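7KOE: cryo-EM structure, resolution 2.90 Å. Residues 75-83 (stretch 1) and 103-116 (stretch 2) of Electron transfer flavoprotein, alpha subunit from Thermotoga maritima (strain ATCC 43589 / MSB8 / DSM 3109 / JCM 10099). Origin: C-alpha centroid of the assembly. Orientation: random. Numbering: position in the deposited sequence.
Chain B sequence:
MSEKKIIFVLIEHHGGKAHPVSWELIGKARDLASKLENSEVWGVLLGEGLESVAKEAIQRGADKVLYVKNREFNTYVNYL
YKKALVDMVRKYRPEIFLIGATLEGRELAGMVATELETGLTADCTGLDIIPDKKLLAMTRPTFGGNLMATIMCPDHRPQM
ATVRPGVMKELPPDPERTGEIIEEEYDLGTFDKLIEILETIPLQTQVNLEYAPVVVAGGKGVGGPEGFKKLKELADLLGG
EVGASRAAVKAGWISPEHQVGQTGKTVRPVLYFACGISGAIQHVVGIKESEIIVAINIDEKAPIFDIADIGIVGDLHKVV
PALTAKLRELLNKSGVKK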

# COMPACT_ATOMS: atom_id res chain seq x y z
N THR B 75 -63.22 19.26 4.47
CA THR B 75 -62.63 18.20 5.27
C THR B 75 -61.57 17.47 4.46
O THR B 75 -61.56 17.51 3.22
CB THR B 75 -63.71 17.23 5.76
OG1 THR B 75 -63.15 16.30 6.68
CG2 THR B 75 -64.34 16.47 4.59
N TYR B 76 -60.65 16.82 5.16
CA TYR B 76 -59.59 16.08 4.49
C TYR B 76 -60.01 14.62 4.36
O TYR B 76 -60.08 13.90 5.36
CB TYR B 76 -58.27 16.18 5.24
CG TYR B 76 -57.22 15.27 4.66
CD1 TYR B 76 -56.70 15.51 3.39
CD2 TYR B 76 -56.77 14.15 5.35
CE1 TYR B 76 -55.75 14.68 2.84
CE2 TYR B 76 -55.83 13.31 4.80
CZ TYR B 76 -55.32 13.58 3.55
OH TYR B 76 -54.38 12.76 2.99
N VAL B 77 -60.30 14.20 3.13
CA VAL B 77 -60.45 12.80 2.79
C VAL B 77 -59.52 12.56 1.61
O VAL B 77 -59.72 13.13 0.54
CB VAL B 77 -61.89 12.42 2.45
CG1 VAL B 77 -61.94 11.02 1.85
CG2 VAL B 77 -62.76 12.48 3.69
N ASN B 78 -58.50 11.72 1.82
CA ASN B 78 -57.51 11.44 0.78
C ASN B 78 -58.10 10.68 -0.39
O ASN B 78 -57.54 10.72 -1.49
CB ASN B 78 -56.37 10.63 1.38
CG ASN B 78 -56.86 9.42 2.13
OD1 ASN B 78 -57.20 9.50 3.31
ND2 ASN B 78 -56.91 8.28 1.45
N TYR B 79 -59.21 9.98 -0.18
CA TYR B 79 -59.91 9.32 -1.27
C TYR B 79 -60.52 10.34 -2.23
O TYR B 79 -60.54 10.13 -3.44
CB TYR B 79 -60.99 8.41 -0.69
CG TYR B 79 -61.94 7.83 -1.70
CD1 TYR B 79 -61.48 7.11 -2.79
CD2 TYR B 79 -63.31 8.00 -1.54
CE1 TYR B 79 -62.36 6.58 -3.71
CE2 TYR B 79 -64.20 7.47 -2.45
CZ TYR B 79 -63.72 6.76 -3.53
OH TYR B 79 -64.59 6.23 -4.45
N LEU B 80 -61.00 11.47 -1.70
CA LEU B 80 -61.61 12.50 -2.53
C LEU B 80 -60.58 13.44 -3.13
O LEU B 80 -60.76 13.91 -4.26
CB LEU B 80 -62.62 13.29 -1.72
CG LEU B 80 -63.78 12.49 -1.14
CD1 LEU B 80 -64.59 13.34 -0.19
CD2 LEU B 80 -64.65 11.94 -2.26
N TYR B 81 -59.51 13.74 -2.39
CA TYR B 81 -58.47 14.63 -2.90
C TYR B 81 -57.71 14.00 -4.06
O TYR B 81 -57.36 14.69 -5.02
CB TYR B 81 -57.49 14.98 -1.78
CG TYR B 81 -57.84 16.19 -0.96
CD1 TYR B 81 -58.96 16.20 -0.15
CD2 TYR B 81 -57.03 17.31 -0.98
CE1 TYR B 81 -59.27 17.30 0.61
CE2 TYR B 81 -57.33 18.42 -0.22
CZ TYR B 81 -58.45 18.41 0.57
OH TYR B 81 -58.76 19.52 1.33
N LYS B 82 -57.46 12.69 -3.99
CA LYS B 82 -56.73 12.00 -5.05
C LYS B 82 -57.54 11.94 -6.34
O LYS B 82 -56.96 11.96 -7.43
CB LYS B 82 -56.36 10.59 -4.58
CG LYS B 82 -55.44 9.80 -5.50
CD LYS B 82 -56.20 8.69 -6.20
CE LYS B 82 -56.73 7.68 -5.21
NZ LYS B 82 -57.49 6.59 -5.89
N LYS B 83 -58.87 11.88 -6.24
CA LYS B 83 -59.70 11.88 -7.43
C LYS B 83 -59.67 13.23 -8.13
O LYS B 83 -59.87 13.30 -9.35
CB LYS B 83 -61.14 11.51 -7.07
CG LYS B 83 -61.95 10.96 -8.22
CD LYS B 83 -63.21 10.27 -7.72
CE LYS B 83 -62.87 9.12 -6.78
NZ LYS B 83 -64.10 8.47 -6.24
N LEU B 103 -48.84 15.19 7.84
CA LEU B 103 -49.31 13.81 7.80
C LEU B 103 -50.40 13.61 6.76
O LEU B 103 -50.53 12.53 6.19
CB LEU B 103 -49.79 13.37 9.18
CG LEU B 103 -48.71 13.17 10.25
CD1 LEU B 103 -49.29 12.53 11.48
CD2 LEU B 103 -47.57 12.34 9.71
N GLU B 104 -51.19 14.65 6.48
CA GLU B 104 -52.07 14.57 5.32
C GLU B 104 -51.31 14.70 4.02
O GLU B 104 -51.71 14.09 3.02
CB GLU B 104 -53.15 15.66 5.39
CG GLU B 104 -53.79 15.85 6.75
CD GLU B 104 -53.18 17.00 7.51
OE1 GLU B 104 -51.98 17.25 7.36
OE2 GLU B 104 -53.93 17.67 8.25
N GLY B 105 -50.22 15.45 4.00
CA GLY B 105 -49.47 15.68 2.78
C GLY B 105 -48.68 14.47 2.31
O GLY B 105 -48.65 14.18 1.11
N ARG B 106 -48.04 13.77 3.24
CA ARG B 106 -47.31 12.56 2.88
C ARG B 106 -48.24 11.43 2.49
O ARG B 106 -47.89 10.61 1.64
CB ARG B 106 -46.42 12.12 4.04
CG ARG B 106 -45.42 13.16 4.49
CD ARG B 106 -44.47 12.59 5.52
NE ARG B 106 -43.62 11.55 4.95
CZ ARG B 106 -42.39 11.29 5.36
NH1 ARG B 106 -41.85 12.00 6.35
NH2 ARG B 106 -41.68 10.33 4.79
N GLU B 107 -49.42 11.37 3.10
CA GLU B 107 -50.39 10.34 2.74
C GLU B 107 -51.02 10.62 1.39
O GLU B 107 -51.25 9.70 0.60
CB GLU B 107 -51.44 10.24 3.85
CG GLU B 107 -52.82 9.80 3.41
CD GLU B 107 -53.75 9.58 4.58
OE1 GLU B 107 -53.55 10.21 5.63
OE2 GLU B 107 -54.67 8.75 4.44
N LEU B 108 -51.27 11.90 1.09
CA LEU B 108 -51.90 12.27 -0.18
C LEU B 108 -50.95 12.09 -1.35
O LEU B 108 -51.36 11.64 -2.42
CB LEU B 108 -52.36 13.72 -0.11
CG LEU B 108 -53.40 14.30 -1.07
CD1 LEU B 108 -54.12 15.37 -0.30
CD2 LEU B 108 -52.74 14.91 -2.28
N ALA B 109 -49.68 12.46 -1.17
CA ALA B 109 -48.72 12.40 -2.26
C ALA B 109 -48.42 10.97 -2.68
O ALA B 109 -48.16 10.72 -3.86
CB ALA B 109 -47.43 13.11 -1.86
N GLY B 110 -48.46 10.03 -1.74
CA GLY B 110 -48.29 8.64 -2.09
C GLY B 110 -49.42 8.08 -2.92
O GLY B 110 -49.19 7.25 -3.80
N MET B 111 -50.65 8.54 -2.68
CA MET B 111 -51.77 8.10 -3.49
C MET B 111 -51.76 8.75 -4.86
O MET B 111 -52.19 8.14 -5.85
CB MET B 111 -53.10 8.42 -2.80
CG MET B 111 -53.21 7.95 -1.38
SD MET B 111 -54.91 8.06 -0.80
CE MET B 111 -55.65 6.71 -1.71
N VAL B 112 -51.26 9.98 -4.95
CA VAL B 112 -51.32 10.73 -6.20
C VAL B 112 -50.26 10.23 -7.17
O VAL B 112 -50.55 9.99 -8.35
CB VAL B 112 -51.19 12.24 -5.91
CG1 VAL B 112 -50.79 13.01 -7.15
CG2 VAL B 112 -52.49 12.78 -5.37
N ALA B 113 -49.03 10.03 -6.68
CA ALA B 113 -47.89 9.72 -7.53
C ALA B 113 -47.99 8.36 -8.19
O ALA B 113 -47.37 8.15 -9.24
CB ALA B 113 -46.60 9.79 -6.73
N THR B 114 -48.74 7.43 -7.62
CA THR B 114 -48.93 6.13 -8.23
C THR B 114 -50.21 6.05 -9.06
O THR B 114 -50.51 4.98 -9.60
CB THR B 114 -48.94 5.04 -7.16
OG1 THR B 114 -49.08 3.76 -7.79
CG2 THR B 114 -50.06 5.24 -6.24
N GLU B 115 -50.96 7.14 -9.16
CA GLU B 115 -51.96 7.27 -10.21
C GLU B 115 -51.35 7.85 -11.47
O GLU B 115 -51.64 7.37 -12.58
CB GLU B 115 -53.11 8.17 -9.75
CG GLU B 115 -54.27 7.45 -9.12
CD GLU B 115 -55.04 6.56 -10.08
OE1 GLU B 115 -55.07 6.87 -11.29
OE2 GLU B 115 -55.61 5.55 -9.63
N LEU B 116 -50.51 8.87 -11.32
CA LEU B 116 -49.77 9.45 -12.43
C LEU B 116 -48.60 8.59 -12.87
O LEU B 116 -48.05 8.85 -13.94
CB LEU B 116 -49.24 10.83 -12.03
CG LEU B 116 -50.17 11.69 -11.18
CD1 LEU B 116 -49.40 12.86 -10.62
CD2 LEU B 116 -51.36 12.15 -11.99

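The two stretches bury 538 Å² between them, counting both sides. The helix that begins at Asn78 and the helix of stretch 2 cross at -47°, with axes 9.4 Å apart at closest approach. Most of the contact is side-chain packing.

Thr75 is out of reach. Tyr76 points toward stretch 2 and lays its ring against the start of it. Glu104 CB sits over one face, 3.6 Å from the Tyr76 ring centroid and 15° off the normal, a CH-pi contact. The Glu104 side chain then leads away, so its aliphatic base packs while its carboxylate is bonded outside the contact. Leu108 CD1 lies at the ring edge, 3.6 Å from Tyr76 CE1. The Tyr76 hydroxyl reaches the backbone, with OH 3.0 Å from Glu104 O.

Val77 points away and takes the N-cap position. Its carbonyl accepts a backbone hydrogen bond from Tyr81 N.

Asn78 is buried and points toward stretch 2, with Asn78 CA 5.8 Å from Leu108 CA. Its amide ND2 donates a weak hydrogen bond to Met111 SD at 3.0 Å. Asn78 OD1 lies 2.9 Å from Glu107 OE2, but both are acceptors and do not bond. OD1 is satisfied elsewhere in the structure.

Tyr79 points away, and Leu80 is out of reach. Tyr81 turns back toward stretch 2. Its CD2 meets Leu108 CD1 at 3.6 Å, so the same leucine methyl touches both tyrosine rings. A branched apolar side chain suits this buried site.

Lys82 has the largest covered area, 98 Å². Its long aliphatic chain does the packing: CG is 3.7 Å from Met111 O, CE is 3.8 Å from Met111 CE, and CD is 3.7 Å from Glu115 CG. Lys82 NZ remains 4.3 Å from Glu115 OE2, beyond a salt bridge. Lys83 points away and adds nothing.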